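Local coordinates for IclR family transcriptional regulator (Brucella abortus, PDB 5WHM), which acts as an IclR-type transcriptional repressor, probably binding operator DNA through its helix-turn-helix domain and sensing a small effector through its C-terminal domain, at residues L127-L132 and S156-A161; M99-A104 and Y131-Q136; A122-L127 and T172-H177. All blocks are in the same frame, centred on the assembly; numbering follows the deposited sequence.

Contact 1: residues L127-L132 and S156-A161; sequences LSMVYL and SSVGRA. With ACY (acetic acid), chain J.
Met129, a selenomethionine, lays its CG over the backbone of the first turn of helix 157-165, 3.5 Å from Gly159 CA. That bare CA gives Met129 CG a flat place to rest, and glycine's lack of a side chain leaves room for the capping hydroxyl of Ser156; the CA atoms of Met129 and Gly159 are 6.1 Å apart. The chain of Met129 then bends twice, at chi2 (-53°) and chi3 (-67°), and curls along the helix instead of running into it, its CE ending 4.0 Å from Val158 O. Val158 meets it with CG2, 3.9 Å from Met129 CG, so a flexible selenoether chain and a compact branched one share the apolar seam. A helix laid against the antiparallel sheet in this way fits the GAF-like fold of IclR C-terminal domains, the part that commonly holds the effector pocket. Ser156 is the N-cap of the helix, its OG accepting from Gly159 N at 3.0 Å, and a small hydroxyl suits a place where it must fold back over the first turn. Just outside the cap an acetate, probably from the crystallisation liquor, sits at the helix N-terminus: Ser157 N gives its OXT a bond of 2.8 Å, while Ser157 OG, 2.7 Å away, and Val158 N, at 3.2 Å, both reach its O. First-turn N-H groups, which have no carbonyl of an earlier turn to bond, and the helix dipole would be expected to stabilise such an anion. Asn234 ND2 on strand 229-238 also binds the acetate, and the same amide is hydrogen-bonded to Tyr131 OH.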
loop_
_atom_site.group_PDB
_atom_site.type_symbol
_atom_site.label_atom_id
_atom_site.label_comp_id
_atom_site.label_asym_id
_atom_site.label_seq_id
_atom_site.Cartn_x
_atom_site.Cartn_y
_atom_site.Cartn_z
ATOM N N LEU C 127 -7.377 9.097 -13.034
ATOM C CA LEU C 127 -8.081 10.366 -12.836
ATOM C C LEU C 127 -8.072 10.821 -11.375
ATOM O O LEU C 127 -8.940 11.600 -10.964
ATOM C CB LEU C 127 -9.516 10.260 -13.368
ATOM C CG LEU C 127 -9.662 9.872 -14.852
ATOM C CD1 LEU C 127 -11.108 9.499 -15.240
ATOM C CD2 LEU C 127 -9.148 10.986 -15.759
ATOM N N SER C 128 -7.099 10.358 -10.578
ATOM C CA SER C 128 -6.972 10.739 -9.178
ATOM C C SER C 128 -5.529 11.133 -8.861
ATOM O O SER C 128 -4.589 10.770 -9.571
ATOM C CB SER C 128 -7.412 9.589 -8.242
ATOM O OG SER C 128 -8.790 9.267 -8.417
HETATM N N MSE C 129 -5.374 11.906 -7.790
HETATM C CA MSE C 129 -4.076 12.207 -7.182
HETATM C C MSE C 129 -3.923 11.303 -5.973
HETATM O O MSE C 129 -4.848 11.176 -5.181
HETATM C CB MSE C 129 -3.990 13.697 -6.771
HETATM C CG MSE C 129 -4.086 14.694 -7.950
HETATM SE SE MSE C 129 -2.806 14.345 -9.399
HETATM C CE MSE C 129 -1.169 14.771 -8.441
ATOM N N VAL C 130 -2.776 10.632 -5.851
ATOM C CA VAL C 130 -2.496 9.701 -4.766
ATOM C C VAL C 130 -1.486 10.359 -3.830
ATOM O O VAL C 130 -0.395 10.736 -4.262
ATOM C CB VAL C 130 -1.926 8.374 -5.314
ATOM C CG1 VAL C 130 -1.718 7.374 -4.183
ATOM C CG2 VAL C 130 -2.855 7.808 -6.411
ATOM N N TYR C 131 -1.807 10.418 -2.546
ATOM C CA TYR C 131 -0.878 10.977 -1.554
ATOM C C TYR C 131 0.292 10.011 -1.280
ATOM O O TYR C 131 0.076 8.882 -0.820
ATOM C CB TYR C 131 -1.645 11.249 -0.269
ATOM C CG TYR C 131 -2.278 12.636 -0.175
ATOM C CD1 TYR C 131 -2.398 13.462 -1.285
ATOM C CD2 TYR C 131 -2.684 13.124 1.044
ATOM C CE1 TYR C 131 -2.953 14.741 -1.172
ATOM C CE2 TYR C 131 -3.227 14.378 1.169
ATOM C CZ TYR C 131 -3.371 15.181 0.064
ATOM O OH TYR C 131 -3.914 16.438 0.250
ATOM N N LEU C 132 1.525 10.464 -1.522
ATOM C CA LEU C 132 2.732 9.692 -1.227
ATOM C C LEU C 132 3.290 9.988 0.155
ATOM O O LEU C 132 3.944 9.118 0.766
ATOM C CB LEU C 132 3.814 9.999 -2.269
ATOM C CG LEU C 132 3.308 10.033 -3.716
ATOM C CD1 LEU C 132 4.390 10.510 -4.712
ATOM C CD2 LEU C 132 2.817 8.626 -4.074
ATOM N N SER C 156 -9.472 19.526 -6.979
ATOM C CA SER C 156 -8.459 19.656 -5.945
ATOM C C SER C 156 -7.312 20.536 -6.419
ATOM O O SER C 156 -6.963 20.548 -7.595
ATOM C CB SER C 156 -7.893 18.292 -5.527
ATOM O OG SER C 156 -7.272 17.626 -6.623
ATOM N N SER C 157 -6.676 21.224 -5.472
ATOM C CA SER C 157 -5.492 21.980 -5.844
ATOM C C SER C 157 -4.407 21.061 -6.418
ATOM O O SER C 157 -3.737 21.417 -7.401
ATOM C CB SER C 157 -4.995 22.798 -4.645
ATOM O OG SER C 157 -4.132 22.069 -3.796
ATOM N N VAL C 158 -4.233 19.864 -5.839
ATOM C CA VAL C 158 -3.172 18.984 -6.325
ATOM C C VAL C 158 -3.458 18.531 -7.754
ATOM O O VAL C 158 -2.545 18.492 -8.585
ATOM C CB VAL C 158 -2.959 17.777 -5.390
ATOM C CG1 VAL C 158 -2.097 18.187 -4.219
ATOM C CG2 VAL C 158 -4.290 17.171 -4.916
ATOM N N GLY C 159 -4.716 18.189 -8.058
ATOM C CA GLY C 159 -5.057 17.767 -9.417
ATOM C C GLY C 159 -4.889 18.871 -10.444
ATOM O O GLY C 159 -4.455 18.625 -11.576
ATOM N N ARG C 160 -5.260 20.102 -10.073
ATOM C CA ARG C 160 -5.144 21.239 -10.977
ATOM C C ARG C 160 -3.688 21.533 -11.312
ATOM O O ARG C 160 -3.337 21.762 -12.476
ATOM C CB ARG C 160 -5.810 22.465 -10.341
ATOM C CG ARG C 160 -7.334 22.354 -10.346
ATOM C CD ARG C 160 -8.011 23.264 -9.357
ATOM N NE ARG C 160 -9.455 23.281 -9.564
ATOM C CZ ARG C 160 -10.291 24.113 -8.949
ATOM N NH1 ARG C 160 -9.825 25.005 -8.073
ATOM N NH2 ARG C 160 -11.587 24.053 -9.214
ATOM N N ALA C 161 -2.829 21.537 -10.297
ATOM C CA ALA C 161 -1.414 21.776 -10.534
ATOM C C ALA C 161 -0.830 20.673 -11.398
ATOM O O ALA C 161 0.029 20.930 -12.245
ATOM C CB ALA C 161 -0.661 21.846 -9.194
HETATM C C ACY J . -6.547 20.044 -2.356
HETATM O O ACY J . -5.422 19.923 -2.906
HETATM O OXT ACY J . -7.492 20.743 -2.818
HETATM C CH3 ACY J . -6.785 19.305 -1.068
#

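Contact 2: residues M99-A104 and Y131-Q136; sequences MIRTVA and YLDVVQ
With CG of Arg101 anti to its carbonyl carbon (chi1 -67°), a bend at chi3 brings the NE edge of the Arg101 guanidinium to the carboxylate of Asp133, whose CG lies anti to its own backbone N (chi1 -156°), presenting OD1 to that edge. Arg101 NE gives its hydrogen to Asp133 OD1 at 2.9 Å, a hydrogen bond within a salt bridge. The two flat groups stand almost perpendicular, 89° apart, and NE comes down on OD1 from well above the carboxylate plane, so this is a one-point bridge rather than a side-by-side pairing through two oxygens. A water bridges the same pair: it lies in the guanidinium plane, accepts from Arg101 NH2 at 2.8 Å and donates to Asp133 OD1 at 2.7 Å. OD1 is thus gripped by NE and by the water, while OD2 makes a weak bond to Val134 N. Arginine suits the place because its several N-H groups can serve different partners. Arg101 NH1 reaches Met143 O of the second subunit, and Asp133 OD2 forms a salt bridge with Arg145 of that subunit, so this buried charge network crosses the dimer interface. Leu132 and Asp133 form a classic beta bulge opposite Met121 of strand 118-125, at the corner where the chain changes direction. There the first turn of helix 101-115 lies beside strand 128-135, with Asp133 also packing on Ser105 of that helix.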
loop_
_atom_site.group_PDB
_atom_site.type_symbol
_atom_site.label_atom_id
_atom_site.label_comp_id
_atom_site.label_asym_id
_atom_site.label_seq_id
_atom_site.Cartn_x
_atom_site.Cartn_y
_atom_site.Cartn_z
HETATM N N MSE C 99 12.786 7.639 -1.738
HETATM C CA MSE C 99 13.950 8.331 -1.168
HETATM C C MSE C 99 13.837 9.872 -1.242
HETATM O O MSE C 99 14.496 10.592 -0.475
HETATM C CB MSE C 99 15.234 7.853 -1.848
HETATM C CG MSE C 99 15.702 6.458 -1.394
HETATM SE SE MSE C 99 16.027 6.304 0.552
HETATM C CE MSE C 99 17.333 7.734 0.768
ATOM N N ILE C 100 12.979 10.382 -2.135
ATOM C CA ILE C 100 12.795 11.828 -2.194
ATOM C C ILE C 100 12.248 12.362 -0.877
ATOM O O ILE C 100 12.475 13.529 -0.544
ATOM C CB ILE C 100 11.891 12.222 -3.393
ATOM C CG1 ILE C 100 11.881 13.756 -3.530
ATOM C CG2 ILE C 100 10.476 11.683 -3.211
ATOM C CD1 ILE C 100 11.566 14.233 -4.895
ATOM N N ARG C 101 11.585 11.511 -0.072
ATOM C CA ARG C 101 11.114 11.944 1.246
ATOM C C ARG C 101 12.234 12.466 2.123
ATOM O O ARG C 101 11.984 13.318 2.979
ATOM C CB ARG C 101 10.408 10.815 2.007
ATOM C CG ARG C 101 9.091 10.337 1.421
ATOM C CD ARG C 101 8.563 9.143 2.270
ATOM N NE ARG C 101 8.340 9.631 3.623
ATOM C CZ ARG C 101 8.445 8.908 4.734
ATOM N NH1 ARG C 101 8.769 7.601 4.690
ATOM N NH2 ARG C 101 8.236 9.504 5.894
ATOM N N THR C 102 13.459 11.952 1.986
ATOM C CA THR C 102 14.500 12.452 2.882
ATOM C C THR C 102 14.880 13.897 2.571
ATOM O O THR C 102 15.410 14.589 3.441
ATOM C CB THR C 102 15.752 11.570 2.832
ATOM O OG1 THR C 102 16.402 11.738 1.565
ATOM C CG2 THR C 102 15.378 10.066 3.055
ATOM N N VAL C 103 14.641 14.363 1.351
ATOM C CA VAL C 103 14.823 15.780 1.035
ATOM C C VAL C 103 13.548 16.566 1.289
ATOM O O VAL C 103 13.575 17.643 1.881
ATOM C CB VAL C 103 15.275 15.927 -0.433
ATOM C CG1 VAL C 103 15.182 17.381 -0.879
ATOM C CG2 VAL C 103 16.676 15.381 -0.603
ATOM N N ALA C 104 12.409 16.040 0.834
ATOM C CA ALA C 104 11.172 16.818 0.863
ATOM C C ALA C 104 10.605 16.921 2.271
ATOM O O ALA C 104 10.159 17.995 2.685
ATOM C CB ALA C 104 10.134 16.198 -0.068
ATOM N N TYR C 131 -1.807 10.418 -2.546
ATOM C CA TYR C 131 -0.878 10.977 -1.554
ATOM C C TYR C 131 0.292 10.011 -1.280
ATOM O O TYR C 131 0.076 8.882 -0.820
ATOM C CB TYR C 131 -1.645 11.249 -0.269
ATOM C CG TYR C 131 -2.278 12.636 -0.175
ATOM C CD1 TYR C 131 -2.398 13.462 -1.285
ATOM C CD2 TYR C 131 -2.684 13.124 1.044
ATOM C CE1 TYR C 131 -2.953 14.741 -1.172
ATOM C CE2 TYR C 131 -3.227 14.378 1.169
ATOM C CZ TYR C 131 -3.371 15.181 0.064
ATOM O OH TYR C 131 -3.914 16.438 0.250
ATOM N N LEU C 132 1.525 10.464 -1.522
ATOM C CA LEU C 132 2.732 9.692 -1.227
ATOM C C LEU C 132 3.290 9.988 0.155
ATOM O O LEU C 132 3.944 9.118 0.766
ATOM C CB LEU C 132 3.814 9.999 -2.269
ATOM C CG LEU C 132 3.308 10.033 -3.716
ATOM C CD1 LEU C 132 4.390 10.510 -4.712
ATOM C CD2 LEU C 132 2.817 8.626 -4.074
ATOM N N ASP C 133 3.043 11.195 0.658
ATOM C CA ASP C 133 3.550 11.611 1.951
ATOM C C ASP C 133 2.703 12.796 2.407
ATOM O O ASP C 133 2.174 13.551 1.578
ATOM C CB ASP C 133 5.052 11.969 1.922
ATOM C CG ASP C 133 5.691 11.837 3.307
ATOM O OD1 ASP C 133 6.891 12.113 3.473
ATOM O OD2 ASP C 133 4.984 11.421 4.257
ATOM N N VAL C 134 2.507 12.886 3.715
ATOM C CA VAL C 134 1.715 13.932 4.357
ATOM C C VAL C 134 2.409 14.269 5.662
ATOM O O VAL C 134 2.756 13.370 6.437
ATOM C CB VAL C 134 0.262 13.513 4.678
ATOM C CG1 VAL C 134 -0.528 14.725 5.219
ATOM C CG2 VAL C 134 -0.425 12.912 3.506
ATOM N N VAL C 135 2.572 15.554 5.928
ATOM C CA VAL C 135 3.163 16.036 7.164
ATOM C C VAL C 135 2.218 17.075 7.739
ATOM O O VAL C 135 1.719 17.935 7.006
ATOM C CB VAL C 135 4.560 16.628 6.910
ATOM C CG1 VAL C 135 4.960 17.550 8.013
ATOM C CG2 VAL C 135 5.574 15.496 6.758
ATOM N N GLN C 136 1.952 16.985 9.036
ATOM C CA GLN C 136 1.101 17.944 9.717
ATOM C C GLN C 136 1.937 18.868 10.587
ATOM O O GLN C 136 2.936 18.447 11.190
ATOM C CB GLN C 136 0.065 17.231 10.566
ATOM C CG GLN C 136 -0.836 16.412 9.717
ATOM C CD GLN C 136 -2.294 16.679 9.988
ATOM O OE1 GLN C 136 -3.146 16.456 9.119
ATOM N NE2 GLN C 136 -2.599 17.139 11.199
HETATM O O HOH W 1 7.631 12.260 6.111
#

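Contact 3: residues A122-L127 and T172-H177; sequences AARDRL and TFILEH
Arg124 NH1 donates to Arg126 O over 2.8 Å, a bond that runs in the carbonyl plane onto a lone pair and also lies within the guanidinium plane. Made inside the segment 122-127, it ties the guanidinium to the turn that follows strand 118-125 and helps to hold the flat group in that orientation. The chain of Arg124 leaves extended, with CG anti to the backbone N (chi1 -178°), and bends at chi3 (70°), and chi4 (88°) then turns the guanidinium plane so that a face meets helix 168-181. Ile174 comes from the opposite direction and sets CD1 over the centre of that face, 3.7 Å from Arg124 CZ. Isoleucine suits the spot because its two arms part: CD1 covers the cation while CG2 meets Leu127 CD2 at 4.0 Å, the two side chains sliding past each other. The other methyl of Leu127, CD1, lies near His177, 4.2 Å from ND1, the leucine and histidine side chains crossing at about a right angle. In the GAF-like domain this joins the end of a central sheet strand and the turn after it to a helix on its flank. Met166, in the link between helices 157-165 and 168-181, packs on both Arg124 and Ile174. No hydrogen bond or salt bridge spans the two segments, so the strand end and helix are held here by apolar and van der Waals contact, and the arginine can use its flat face for packing while its edge keeps a hydrogen bond.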
loop_
_atom_site.group_PDB
_atom_site.type_symbol
_atom_site.label_atom_id
_atom_site.label_comp_id
_atom_site.label_asym_id
_atom_site.label_seq_id
_atom_site.Cartn_x
_atom_site.Cartn_y
_atom_site.Cartn_z
ATOM N N ALA C 122 2.039 14.360 -3.729
ATOM C CA ALA C 122 1.086 13.524 -4.455
ATOM C C ALA C 122 1.569 13.307 -5.883
ATOM O O ALA C 122 2.364 14.090 -6.408
ATOM C CB ALA C 122 -0.318 14.156 -4.482
ATOM N N ALA C 123 1.071 12.233 -6.514
ATOM C CA ALA C 123 1.268 12.010 -7.944
ATOM C C ALA C 123 -0.002 11.380 -8.520
ATOM O O ALA C 123 -0.829 10.814 -7.794
ATOM C CB ALA C 123 2.488 11.108 -8.221
ATOM N N ARG C 124 -0.150 11.485 -9.835
ATOM C CA ARG C 124 -1.384 11.071 -10.482
ATOM C C ARG C 124 -1.421 9.562 -10.707
ATOM O O ARG C 124 -0.406 8.953 -11.062
ATOM C CB ARG C 124 -1.537 11.783 -11.822
ATOM C CG ARG C 124 -2.828 11.436 -12.538
ATOM C CD ARG C 124 -2.999 12.259 -13.818
ATOM N NE ARG C 124 -2.052 11.862 -14.861
ATOM C CZ ARG C 124 -2.276 10.893 -15.747
ATOM N NH1 ARG C 124 -3.403 10.186 -15.715
ATOM N NH2 ARG C 124 -1.363 10.616 -16.660
ATOM N N ASP C 125 -2.604 8.968 -10.511
ATOM C CA ASP C 125 -2.926 7.622 -11.015
ATOM C C ASP C 125 -4.309 7.704 -11.658
ATOM O O ASP C 125 -5.306 7.931 -10.960
ATOM C CB ASP C 125 -2.881 6.541 -9.904
ATOM C CG ASP C 125 -3.359 5.136 -10.415
ATOM O OD1 ASP C 125 -4.483 4.690 -10.087
ATOM O OD2 ASP C 125 -2.607 4.481 -11.178
ATOM N N ARG C 126 -4.348 7.558 -12.989
ATOM C CA ARG C 126 -5.536 7.693 -13.835
ATOM C C ARG C 126 -6.182 9.055 -13.628
ATOM O O ARG C 126 -5.587 10.070 -13.995
ATOM C CB ARG C 126 -6.550 6.565 -13.604
ATOM C CG ARG C 126 -6.074 5.249 -14.165
ATOM C CD ARG C 126 -7.216 4.276 -14.370
ATOM N NE ARG C 126 -6.664 2.967 -14.640
ATOM C CZ ARG C 126 -7.386 1.883 -14.864
ATOM N NH1 ARG C 126 -8.718 1.935 -14.844
ATOM N NH2 ARG C 126 -6.765 0.749 -15.102
ATOM N N LEU C 127 -7.377 9.097 -13.034
ATOM C CA LEU C 127 -8.081 10.366 -12.836
ATOM C C LEU C 127 -8.072 10.821 -11.375
ATOM O O LEU C 127 -8.940 11.600 -10.964
ATOM C CB LEU C 127 -9.516 10.260 -13.368
ATOM C CG LEU C 127 -9.662 9.872 -14.852
ATOM C CD1 LEU C 127 -11.108 9.499 -15.240
ATOM C CD2 LEU C 127 -9.148 10.986 -15.759
ATOM N N THR C 172 -5.362 17.709 -22.576
ATOM C CA THR C 172 -6.606 17.702 -23.340
ATOM C C THR C 172 -7.203 16.300 -23.412
ATOM O O THR C 172 -8.418 16.129 -23.247
ATOM C CB THR C 172 -6.365 18.269 -24.745
ATOM O OG1 THR C 172 -5.184 19.089 -24.735
ATOM C CG2 THR C 172 -7.560 19.124 -25.183
ATOM N N PHE C 173 -6.364 15.286 -23.648
ATOM C CA PHE C 173 -6.822 13.896 -23.636
ATOM C C PHE C 173 -7.492 13.526 -22.315
ATOM O O PHE C 173 -8.574 12.931 -22.300
ATOM C CB PHE C 173 -5.646 12.957 -23.904
ATOM C CG PHE C 173 -6.022 11.511 -23.881
ATOM C CD1 PHE C 173 -6.971 11.017 -24.765
ATOM C CD2 PHE C 173 -5.427 10.636 -22.981
ATOM C CE1 PHE C 173 -7.328 9.684 -24.747
ATOM C CE2 PHE C 173 -5.780 9.297 -22.967
ATOM C CZ PHE C 173 -6.733 8.826 -23.850
ATOM N N ILE C 174 -6.848 13.855 -21.189
ATOM C CA ILE C 174 -7.450 13.584 -19.882
ATOM C C ILE C 174 -8.756 14.355 -19.731
ATOM O O ILE C 174 -9.771 13.807 -19.284
ATOM C CB ILE C 174 -6.464 13.933 -18.755
ATOM C CG1 ILE C 174 -5.336 12.910 -18.672
ATOM C CG2 ILE C 174 -7.196 14.056 -17.430
ATOM C CD1 ILE C 174 -4.204 13.357 -17.778
ATOM N N LEU C 175 -8.745 15.644 -20.094
ATOM C CA LEU C 175 -9.938 16.482 -19.955
ATOM C C LEU C 175 -11.064 16.024 -20.878
ATOM O O LEU C 175 -12.231 15.980 -20.465
ATOM C CB LEU C 175 -9.598 17.944 -20.233
ATOM C CG LEU C 175 -8.653 18.637 -19.249
ATOM C CD1 LEU C 175 -8.674 20.127 -19.509
ATOM C CD2 LEU C 175 -9.015 18.326 -17.811
ATOM N N GLU C 176 -10.743 15.691 -22.131
ATOM C CA GLU C 176 -11.746 15.085 -23.002
ATOM C C GLU C 176 -12.353 13.867 -22.329
ATOM O O GLU C 176 -13.565 13.652 -22.387
ATOM C CB GLU C 176 -11.127 14.717 -24.353
ATOM N N HIS C 177 -11.522 13.100 -21.623
ATOM C CA HIS C 177 -11.988 11.936 -20.880
ATOM C C HIS C 177 -12.867 12.324 -19.694
ATOM O O HIS C 177 -13.809 11.600 -19.352
ATOM C CB HIS C 177 -10.779 11.132 -20.401
ATOM C CG HIS C 177 -11.003 9.667 -20.428
ATOM N ND1 HIS C 177 -11.518 8.977 -19.353
ATOM C CD2 HIS C 177 -10.825 8.757 -21.415
ATOM C CE1 HIS C 177 -11.629 7.700 -19.669
ATOM N NE2 HIS C 177 -11.218 7.542 -20.915
#

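In the fold
Contacts 1 and 2 are buried, whereas contact 3 is only partly so. Contact 1 has its centre about 5 Å from the chain's centre, those of contacts 3 and 2 about 9 Å and about 15 Å. Contacts 1 and 2 use the two ends of the same strand, 128-135, and contact 3 uses its neighbour 118-125; the strands are joined by Val130 N and Ala123 O, 2.8 Å apart, probably hydrogen-bonded. Helices 157-165 and 168-181, consecutive in the chain, serve contacts 1 and 3. Chemistry follows place: apolar chains near the centre, arginine packed by its face toward the flank, and in contact 2 a charged pair whose own groups bond to the second subunit, which all three contacts touch.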